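Local coordinates for protein SxtG (Microseira wollei, PDB 6U1R) that is an amidinotransferase of the saxitoxin biosynthetic pathway, probably moving an amidino group from donor to acceptor through a covalent enzyme intermediate, at residues N144-P150 and A175-P181; A188-F192 and F205-E209; E329-K335 and F349-S355. Residues are numbered along the deposited sequence.

Following the chain from its N terminus, contact 1 comes first: strand 145-148 leads through helix 164-172 back to strand 176-179, closing a beta-alpha-beta unit. The chain then enters a long loop ahead of strand 219-222, and there contact 2 ties 188-192 to 205-209, pinching off a twelve-residue excursion. Much later, contact 3 repeats the plan of contact 1, with strands 330-334 and 350-354 joined through helix 338-346. The three lie in series; none nests in or crosses another. Contacts 2 and 3 sit on opposite sides of the chain's centre, about 38 Å apart between centres, whereas the centres of contacts 1 and 2 are about 24 Å apart.

Contact 1 (N144-P150 and A175-P181); sequences NEIIEAP and AKWTAAP
The shortest polar link is side chain to side chain: E145, fully extended with chi1 and chi2 both t, reaches diagonally so that its OE2 accepts the hydroxyl of T178 (OG1, chi1 p) at 2.6 Å; the same OE2 also meets H245. On the other face of the sheet, W177 NE1 donates to E148 OE2 at 2.9 Å, with W177 in chi1 t and E148 in m,t, while E148 OE1 forms a salt bridge with R164, so this buried acid has partners for both oxygens. Between these two faces runs a parallel ladder, the short strand axes 4.5 Å apart at closest approach, 16° between their directions, pairing E145 with K176, I146 with W177, I147 with T178 and E148 with A179. Its bonds are K176 N to N144 O (2.9 Å), I146 N to K176 O (2.9 Å), T178 N to I146 O (3.0 Å), E148 N to T178 O (2.9 Å) and A180 N to E148 O (3.1 Å). Past the strands, a water lies 2.7 Å from A180 O and 3.1 Å from E148 O, and P150 CG packs on A180 CB at 3.4 Å, the small methyl letting the ring come close. This is the parallel pair of a beta-beta-alpha-beta module, the repeating unit of the amidinotransferase propeller. Strand 139-142 flanks 145-148, helix 164-172 covers I146 and W177, helix 236-245 meets I147 and T178, and the second subunit borders strand 176-179.

Contact 2 (A188-F192 and F205-E209); sequences AQYDF and FVVTE
A single backbone bridge holds together two loop segments within the long connection between strands 176-179 and 219-222. The segments run antiparallel, with Y190 opposite V207 (CA to CA 4.6 Å) as a non-hydrogen-bonded pair: on its flanks T208 N donates to Q189 O at 3.0 Å and D191 N to V206 O at 2.8 Å. A 3-10 turn ending at Q189 precedes the bridge, and the helical phi/psi of V206 (-76/-29) bends the partner, so no ladder continues. T208, chi1 p, suits its place by using both ends: OG1 donates to A188 O at 2.7 Å and accepts F210 N in an ST turn, while CG2 rests 3.6 Å from Y190 C. Within the amidinotransferase fold this bridge brings V207 about 8 Å, side chain to side chain, from D215, a predicted active-site residue. Y190 packs its ring against helix 53-57, and its OH is hydrogen-bonded to A152 O. D191 OD1 makes an Asx turn with N193 N; a water links D191 OD2 (3.0 Å) and F205 O (2.8 Å).

Contact 3 (E329-K335 and F349-S355); sequences ERVIVEK and FKPIVCS
Two parallel strands twist past each other here at 35°, their short axes 4.6 Å apart at closest approach, and their side chains interdigitate on both faces. On one face the sequence of contacts is a zigzag. V331 CG1 fits between F349 CB (4.0 Å) and P351 CB (4.4 Å), V333 CG1 presses on P351 CB (3.7 Å), and V353 CG1 lies against K335 CB (3.4 Å). Both V331 and V333 hold chi1 near p, and their beta-branched shape fills the hollows between neighbours. On the reverse face I352 CD1 reaches back to R330 CB (3.9 Å), while I332 sets CG1 against I352 CB (4.4 Å) and CG2 against C354 CB (4.3 Å). The register runs without a slip from R330-K350 to E334-C354, where the side chains diverge, through K350 N to E329 O (2.8 Å), V331 N to K350 O (3.2 Å), I352 N to V331 O (2.7 Å), V333 N to I352 O (3.1 Å), C354 N to V333 O (3.1 Å) and K335 N to C354 O (3.1 Å). P351 costs this ladder nothing, since its backbone nitrogen is not one the pairing uses. The pair belongs to a beta-alpha-beta unit of the propeller-like amidinotransferase fold. Helix 338-346 covers V331 and V333 and touches V353, helix 83-102 packs on I332 and I352, and strand 324-325 runs antiparallel along the other edge of 330-334.

Contact 1 (N144-P150 and A175-P181)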
loop_
_atom_site.group_PDB
_atom_site.type_symbol
_atom_site.label_atom_id
_atom_site.label_comp_id
_atom_site.label_asym_id
_atom_site.label_seq_id
_atom_site.Cartn_x
_atom_site.Cartn_y
_atom_site.Cartn_z
ATOM N N ASN A 144 12.193 -11.844 -4.155
ATOM C CA ASN A 144 12.856 -10.561 -4.315
ATOM C C ASN A 144 11.934 -9.379 -4.013
ATOM O O ASN A 144 12.304 -8.239 -4.308
ATOM C CB ASN A 144 13.431 -10.420 -5.734
ATOM C CG ASN A 144 12.353 -10.382 -6.805
ATOM O OD1 ASN A 144 11.160 -10.448 -6.509
ATOM N ND2 ASN A 144 12.771 -10.255 -8.063
ATOM N N GLU A 145 10.778 -9.623 -3.393
ATOM C CA GLU A 145 9.772 -8.597 -3.135
ATOM C C GLU A 145 9.598 -8.358 -1.641
ATOM O O GLU A 145 9.462 -9.321 -0.866
ATOM C CB GLU A 145 8.431 -9.012 -3.740
ATOM C CG GLU A 145 7.309 -8.002 -3.549
ATOM C CD GLU A 145 5.985 -8.468 -4.121
ATOM O OE1 GLU A 145 5.837 -9.677 -4.391
ATOM O OE2 GLU A 145 5.082 -7.626 -4.300
ATOM N N ILE A 146 9.563 -7.078 -1.249
ATOM C CA ILE A 146 9.153 -6.662 0.097
ATOM C C ILE A 146 7.724 -6.104 0.016
ATOM O O ILE A 146 7.440 -5.219 -0.801
ATOM C CB ILE A 146 10.141 -5.639 0.685
ATOM C CG1 ILE A 146 11.528 -6.291 0.791
ATOM C CG2 ILE A 146 9.671 -5.149 2.056
ATOM C CD1 ILE A 146 12.588 -5.446 1.351
ATOM N N ILE A 147 6.809 -6.656 0.822
ATOM C CA ILE A 147 5.399 -6.256 0.850
ATOM C C ILE A 147 5.101 -5.581 2.183
ATOM O O ILE A 147 5.315 -6.174 3.253
ATOM C CB ILE A 147 4.464 -7.468 0.654
ATOM C CG1 ILE A 147 4.820 -8.234 -0.622
ATOM C CG2 ILE A 147 2.996 -7.015 0.616
ATOM C CD1 ILE A 147 4.113 -9.572 -0.750
ATOM N N GLU A 148 4.567 -4.355 2.126
ATOM C CA GLU A 148 4.136 -3.666 3.338
ATOM C C GLU A 148 2.730 -4.122 3.710
ATOM O O GLU A 148 1.785 -3.988 2.916
ATOM C CB GLU A 148 4.191 -2.146 3.163
ATOM C CG GLU A 148 5.571 -1.654 2.670
ATOM C CD GLU A 148 5.844 -0.174 2.896
ATOM O OE1 GLU A 148 4.954 0.546 3.410
ATOM O OE2 GLU A 148 6.967 0.271 2.547
ATOM N N ALA A 149 2.605 -4.646 4.922
ATOM C CA ALA A 149 1.365 -5.222 5.411
ATOM C C ALA A 149 0.306 -4.152 5.681
ATOM O O ALA A 149 0.620 -3.048 6.147
ATOM C CB ALA A 149 1.624 -5.996 6.691
ATOM N N PRO A 150 -0.970 -4.478 5.449
ATOM C CA PRO A 150 -2.058 -3.565 5.835
ATOM C C PRO A 150 -2.472 -3.818 7.275
ATOM O O PRO A 150 -3.356 -4.639 7.524
ATOM C CB PRO A 150 -3.173 -3.923 4.848
ATOM C CG PRO A 150 -2.971 -5.424 4.603
ATOM C CD PRO A 150 -1.477 -5.690 4.777
ATOM N N ALA A 175 15.189 -4.609 -6.070
ATOM C CA ALA A 175 14.138 -5.306 -5.341
ATOM C C ALA A 175 12.757 -4.832 -5.780
ATOM O O ALA A 175 12.559 -3.672 -6.164
ATOM C CB ALA A 175 14.309 -5.088 -3.844
ATOM N N LYS A 176 11.789 -5.740 -5.702
ATOM C CA LYS A 176 10.395 -5.363 -5.844
ATOM C C LYS A 176 9.850 -4.919 -4.491
ATOM O O LYS A 176 10.317 -5.362 -3.438
ATOM C CB LYS A 176 9.591 -6.519 -6.426
ATOM C CG LYS A 176 10.042 -6.841 -7.839
ATOM C CD LYS A 176 9.312 -8.033 -8.448
ATOM C CE LYS A 176 9.737 -8.231 -9.905
ATOM N NZ LYS A 176 8.656 -8.862 -10.723
ATOM N N TRP A 177 8.897 -3.997 -4.528
ATOM C CA TRP A 177 8.485 -3.280 -3.324
ATOM C C TRP A 177 7.040 -2.851 -3.531
ATOM O O TRP A 177 6.751 -1.992 -4.370
ATOM C CB TRP A 177 9.414 -2.094 -3.069
ATOM C CG TRP A 177 9.095 -1.219 -1.898
ATOM C CD1 TRP A 177 8.385 -1.550 -0.779
ATOM C CD2 TRP A 177 9.492 0.145 -1.734
ATOM N NE1 TRP A 177 8.306 -0.467 0.064
ATOM C CE2 TRP A 177 8.974 0.587 -0.505
ATOM C CE3 TRP A 177 10.217 1.043 -2.524
ATOM C CZ2 TRP A 177 9.169 1.885 -0.038
ATOM C CZ3 TRP A 177 10.395 2.328 -2.072
ATOM C CH2 TRP A 177 9.884 2.742 -0.835
ATOM N N THR A 178 6.132 -3.449 -2.771
ATOM C CA THR A 178 4.716 -3.248 -2.991
ATOM C C THR A 178 4.055 -3.057 -1.635
ATOM O O THR A 178 4.633 -3.377 -0.591
ATOM C CB THR A 178 4.078 -4.430 -3.749
ATOM O OG1 THR A 178 4.102 -5.604 -2.945
ATOM C CG2 THR A 178 4.831 -4.761 -5.003
ATOM N N ALA A 179 2.848 -2.503 -1.652
ATOM C CA ALA A 179 2.062 -2.342 -0.439
ATOM C C ALA A 179 0.661 -2.891 -0.666
ATOM O O ALA A 179 0.091 -2.738 -1.752
ATOM C CB ALA A 179 1.972 -0.875 -0.023
ATOM N N ALA A 180 0.113 -3.536 0.346
ATOM C CA ALA A 180 -1.319 -3.768 0.343
ATOM C C ALA A 180 -2.000 -2.408 0.497
ATOM O O ALA A 180 -1.427 -1.498 1.103
ATOM C CB ALA A 180 -1.732 -4.685 1.484
ATOM N N PRO A 181 -3.204 -2.232 -0.041
ATOM C CA PRO A 181 -3.899 -0.952 0.161
ATOM C C PRO A 181 -3.978 -0.602 1.643
ATOM O O PRO A 181 -4.264 -1.451 2.495
ATOM C CB PRO A 181 -5.282 -1.195 -0.464
ATOM C CG PRO A 181 -5.022 -2.301 -1.519
ATOM C CD PRO A 181 -3.992 -3.172 -0.870
HETATM O O HOH W 1 -0.045 -1.486 3.392
#

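Contact 2 (A188-F192 and F205-E209)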
loop_
_atom_site.group_PDB
_atom_site.type_symbol
_atom_site.label_atom_id
_atom_site.label_comp_id
_atom_site.label_asym_id
_atom_site.label_seq_id
_atom_site.Cartn_x
_atom_site.Cartn_y
_atom_site.Cartn_z
ATOM N N ALA A 188 -15.814 0.070 12.109
ATOM C CA ALA A 188 -16.419 -1.140 11.550
ATOM C C ALA A 188 -15.437 -2.311 11.412
ATOM O O ALA A 188 -15.880 -3.451 11.235
ATOM C CB ALA A 188 -17.038 -0.843 10.185
ATOM N N GLN A 189 -14.129 -2.053 11.460
ATOM C CA GLN A 189 -13.112 -3.100 11.376
ATOM C C GLN A 189 -12.973 -3.889 12.677
ATOM O O GLN A 189 -12.283 -4.911 12.697
ATOM C CB GLN A 189 -11.770 -2.462 10.969
ATOM C CG GLN A 189 -10.602 -3.456 10.752
ATOM C CD GLN A 189 -10.862 -4.477 9.656
ATOM O OE1 GLN A 189 -11.779 -4.330 8.856
ATOM N NE2 GLN A 189 -10.038 -5.538 9.623
ATOM N N TYR A 190 -13.649 -3.475 13.758
ATOM C CA TYR A 190 -13.475 -4.092 15.063
ATOM C C TYR A 190 -14.836 -4.438 15.662
ATOM O O TYR A 190 -15.794 -3.673 15.527
ATOM C CB TYR A 190 -12.701 -3.158 16.014
ATOM C CG TYR A 190 -11.498 -2.502 15.377
ATOM C CD1 TYR A 190 -10.332 -3.215 15.160
ATOM C CD2 TYR A 190 -11.540 -1.171 14.983
ATOM C CE1 TYR A 190 -9.213 -2.609 14.556
ATOM C CE2 TYR A 190 -10.448 -0.557 14.390
ATOM C CZ TYR A 190 -9.282 -1.284 14.179
ATOM O OH TYR A 190 -8.215 -0.649 13.577
ATOM N N ASP A 191 -14.899 -5.585 16.331
ATOM C CA ASP A 191 -16.114 -6.074 16.990
ATOM C C ASP A 191 -16.129 -5.521 18.408
ATOM O O ASP A 191 -15.465 -6.047 19.301
ATOM C CB ASP A 191 -16.144 -7.598 16.979
ATOM C CG ASP A 191 -17.368 -8.174 17.672
ATOM O OD1 ASP A 191 -18.189 -7.402 18.197
ATOM O OD2 ASP A 191 -17.475 -9.418 17.706
ATOM N N PHE A 192 -16.887 -4.454 18.629
ATOM C CA PHE A 192 -16.889 -3.870 19.965
ATOM C C PHE A 192 -17.755 -4.643 20.951
ATOM O O PHE A 192 -17.782 -4.287 22.131
ATOM C CB PHE A 192 -17.317 -2.402 19.889
ATOM C CG PHE A 192 -16.256 -1.509 19.308
ATOM C CD1 PHE A 192 -15.229 -1.026 20.107
ATOM C CD2 PHE A 192 -16.251 -1.193 17.955
ATOM C CE1 PHE A 192 -14.233 -0.214 19.577
ATOM C CE2 PHE A 192 -15.260 -0.375 17.414
ATOM C CZ PHE A 192 -14.251 0.115 18.225
ATOM N N PHE A 205 -12.098 -13.776 16.732
ATOM C CA PHE A 205 -11.159 -12.703 17.024
ATOM C C PHE A 205 -11.841 -11.360 16.851
ATOM O O PHE A 205 -12.950 -11.268 16.320
ATOM C CB PHE A 205 -9.923 -12.826 16.134
ATOM C CG PHE A 205 -9.277 -14.155 16.237
ATOM C CD1 PHE A 205 -8.533 -14.482 17.353
ATOM C CD2 PHE A 205 -9.448 -15.095 15.244
ATOM C CE1 PHE A 205 -7.959 -15.721 17.476
ATOM C CE2 PHE A 205 -8.879 -16.351 15.363
ATOM C CZ PHE A 205 -8.131 -16.659 16.477
ATOM N N VAL A 206 -11.144 -10.302 17.287
ATOM C CA VAL A 206 -11.768 -8.979 17.385
ATOM C C VAL A 206 -11.925 -8.292 16.026
ATOM O O VAL A 206 -12.844 -7.484 15.852
ATOM C CB VAL A 206 -10.986 -8.093 18.374
ATOM C CG1 VAL A 206 -9.630 -7.735 17.834
ATOM C CG2 VAL A 206 -11.771 -6.835 18.726
ATOM N N VAL A 207 -11.058 -8.567 15.042
ATOM C CA VAL A 207 -11.236 -7.922 13.742
ATOM C C VAL A 207 -12.406 -8.557 13.004
ATOM O O VAL A 207 -12.708 -9.755 13.163
ATOM C CB VAL A 207 -9.972 -7.954 12.861
ATOM C CG1 VAL A 207 -8.958 -6.898 13.318
ATOM C CG2 VAL A 207 -9.377 -9.329 12.797
ATOM N N THR A 208 -13.073 -7.734 12.203
ATOM C CA THR A 208 -14.223 -8.104 11.393
ATOM C C THR A 208 -13.757 -8.363 9.966
ATOM O O THR A 208 -12.550 -8.462 9.692
ATOM C CB THR A 208 -15.273 -6.992 11.404
ATOM O OG1 THR A 208 -14.748 -5.861 10.691
ATOM C CG2 THR A 208 -15.627 -6.581 12.821
ATOM N N GLU A 209 -14.715 -8.442 9.034
ATOM C CA GLU A 209 -14.421 -8.564 7.606
ATOM C C GLU A 209 -14.739 -7.285 6.837
ATOM O O GLU A 209 -15.080 -7.324 5.652
ATOM C CB GLU A 209 -15.173 -9.755 7.012
ATOM C CG GLU A 209 -14.724 -11.116 7.583
ATOM C CD GLU A 209 -13.257 -11.436 7.301
ATOM O OE1 GLU A 209 -12.749 -11.038 6.231
ATOM O OE2 GLU A 209 -12.624 -12.111 8.149
HETATM O O HOH W 2 -15.707 -11.458 16.299
#

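Contact 3 (E329-K335 and F349-S355)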
loop_
_atom_site.group_PDB
_atom_site.type_symbol
_atom_site.label_atom_id
_atom_site.label_comp_id
_atom_site.label_asym_id
_atom_site.label_seq_id
_atom_site.Cartn_x
_atom_site.Cartn_y
_atom_site.Cartn_z
ATOM N N GLU A 329 20.869 -25.667 10.191
ATOM C CA GLU A 329 21.400 -26.283 11.402
ATOM C C GLU A 329 21.517 -25.310 12.567
ATOM O O GLU A 329 21.104 -25.636 13.684
ATOM C CB GLU A 329 22.771 -26.908 11.071
ATOM C CG GLU A 329 23.509 -27.481 12.257
ATOM C CD GLU A 329 24.869 -28.085 11.876
ATOM O OE1 GLU A 329 25.387 -27.760 10.785
ATOM O OE2 GLU A 329 25.423 -28.877 12.672
ATOM N N ARG A 330 22.100 -24.133 12.346
ATOM C CA ARG A 330 22.371 -23.185 13.415
ATOM C C ARG A 330 21.115 -22.385 13.742
ATOM O O ARG A 330 20.492 -21.804 12.844
ATOM C CB ARG A 330 23.492 -22.228 13.010
ATOM C CG ARG A 330 24.902 -22.871 12.924
ATOM C CD ARG A 330 25.930 -21.855 12.400
ATOM N NE ARG A 330 25.652 -21.465 11.018
ATOM C CZ ARG A 330 26.079 -20.347 10.421
ATOM N NH1 ARG A 330 26.800 -19.455 11.080
ATOM N NH2 ARG A 330 25.763 -20.110 9.149
ATOM N N VAL A 331 20.759 -22.349 15.021
ATOM C CA VAL A 331 19.515 -21.730 15.485
ATOM C C VAL A 331 19.794 -20.912 16.742
ATOM O O VAL A 331 20.388 -21.417 17.699
ATOM C CB VAL A 331 18.421 -22.796 15.747
ATOM C CG1 VAL A 331 18.909 -23.908 16.658
ATOM C CG2 VAL A 331 17.156 -22.148 16.306
ATOM N N ILE A 332 19.377 -19.634 16.738
ATOM C CA ILE A 332 19.512 -18.774 17.906
ATOM C C ILE A 332 18.291 -18.996 18.789
ATOM O O ILE A 332 17.145 -18.957 18.311
ATOM C CB ILE A 332 19.675 -17.296 17.500
ATOM C CG1 ILE A 332 21.033 -17.102 16.788
ATOM C CG2 ILE A 332 19.595 -16.379 18.719
ATOM C CD1 ILE A 332 21.265 -15.743 16.227
ATOM N N VAL A 333 18.537 -19.222 20.079
ATOM C CA VAL A 333 17.502 -19.586 21.041
ATOM C C VAL A 333 17.882 -18.956 22.374
ATOM O O VAL A 333 19.061 -18.711 22.656
ATOM C CB VAL A 333 17.358 -21.126 21.115
ATOM C CG1 VAL A 333 18.690 -21.760 21.283
ATOM C CG2 VAL A 333 16.411 -21.574 22.223
ATOM N N GLU A 334 16.870 -18.659 23.187
ATOM C CA GLU A 334 17.072 -17.847 24.379
ATOM C C GLU A 334 17.602 -18.677 25.551
ATOM O O GLU A 334 17.177 -19.812 25.786
ATOM C CB GLU A 334 15.765 -17.156 24.765
ATOM C CG GLU A 334 15.951 -15.826 25.515
ATOM C CD GLU A 334 16.343 -15.995 26.984
ATOM O OE1 GLU A 334 15.857 -16.945 27.641
ATOM O OE2 GLU A 334 17.121 -15.154 27.497
ATOM N N LYS A 335 18.495 -18.054 26.325
ATOM C CA LYS A 335 19.318 -18.762 27.303
ATOM C C LYS A 335 18.498 -19.456 28.385
ATOM O O LYS A 335 18.883 -20.534 28.860
ATOM C CB LYS A 335 20.308 -17.770 27.923
ATOM C CG LYS A 335 21.151 -18.340 29.056
ATOM C CD LYS A 335 22.439 -17.530 29.249
ATOM C CE LYS A 335 23.300 -18.079 30.389
ATOM N NZ LYS A 335 23.899 -16.984 31.221
ATOM N N PHE A 349 19.877 -30.049 15.609
ATOM C CA PHE A 349 20.250 -28.671 15.348
ATOM C C PHE A 349 21.425 -28.272 16.238
ATOM O O PHE A 349 21.832 -29.001 17.143
ATOM C CB PHE A 349 19.036 -27.755 15.558
ATOM C CG PHE A 349 17.896 -28.051 14.625
ATOM C CD1 PHE A 349 17.871 -27.517 13.340
ATOM C CD2 PHE A 349 16.847 -28.869 15.024
ATOM C CE1 PHE A 349 16.823 -27.784 12.478
ATOM C CE2 PHE A 349 15.788 -29.150 14.158
ATOM C CZ PHE A 349 15.767 -28.610 12.890
ATOM N N LYS A 350 21.985 -27.091 15.965
ATOM C CA LYS A 350 23.120 -26.551 16.718
ATOM C C LYS A 350 22.688 -25.232 17.350
ATOM O O LYS A 350 22.781 -24.171 16.714
ATOM C CB LYS A 350 24.341 -26.338 15.823
ATOM C CG LYS A 350 24.928 -27.615 15.223
ATOM C CD LYS A 350 25.322 -28.634 16.282
ATOM C CE LYS A 350 26.000 -29.860 15.671
ATOM N NZ LYS A 350 26.568 -30.746 16.734
ATOM N N PRO A 351 22.208 -25.251 18.591
ATOM C CA PRO A 351 21.728 -24.014 19.215
ATOM C C PRO A 351 22.870 -23.057 19.519
ATOM O O PRO A 351 23.962 -23.462 19.932
ATOM C CB PRO A 351 21.048 -24.497 20.504
ATOM C CG PRO A 351 20.860 -25.947 20.330
ATOM C CD PRO A 351 21.940 -26.428 19.431
ATOM N N ILE A 352 22.612 -21.777 19.275
ATOM C CA ILE A 352 23.489 -20.693 19.687
ATOM C C ILE A 352 22.686 -19.858 20.670
ATOM O O ILE A 352 21.644 -19.297 20.306
ATOM C CB ILE A 352 23.968 -19.863 18.487
ATOM C CG1 ILE A 352 24.695 -20.770 17.488
ATOM C CG2 ILE A 352 24.865 -18.732 18.964
ATOM C CD1 ILE A 352 24.823 -20.205 16.100
ATOM N N VAL A 353 23.127 -19.828 21.915
ATOM C CA VAL A 353 22.325 -19.291 23.003
ATOM C C VAL A 353 22.576 -17.798 23.135
ATOM O O VAL A 353 23.695 -17.317 22.941
ATOM C CB VAL A 353 22.645 -20.037 24.314
ATOM C CG1 VAL A 353 21.964 -19.376 25.456
ATOM C CG2 VAL A 353 22.181 -21.496 24.209
ATOM N N CYS A 354 21.520 -17.057 23.491
ATOM C CA CYS A 354 21.598 -15.609 23.667
ATOM C C CYS A 354 20.599 -15.164 24.733
ATOM O O CYS A 354 19.442 -15.591 24.695
ATOM C CB CYS A 354 21.311 -14.902 22.328
ATOM S SG CYS A 354 21.522 -13.081 22.366
ATOM N N SER A 355 21.019 -14.292 25.659
ATOM C CA SER A 355 20.095 -13.686 26.617
ATOM C C SER A 355 19.275 -12.602 25.921
ATOM O O SER A 355 19.832 -11.731 25.242
ATOM C CB SER A 355 20.840 -13.075 27.808
ATOM O OG SER A 355 21.566 -14.060 28.524
#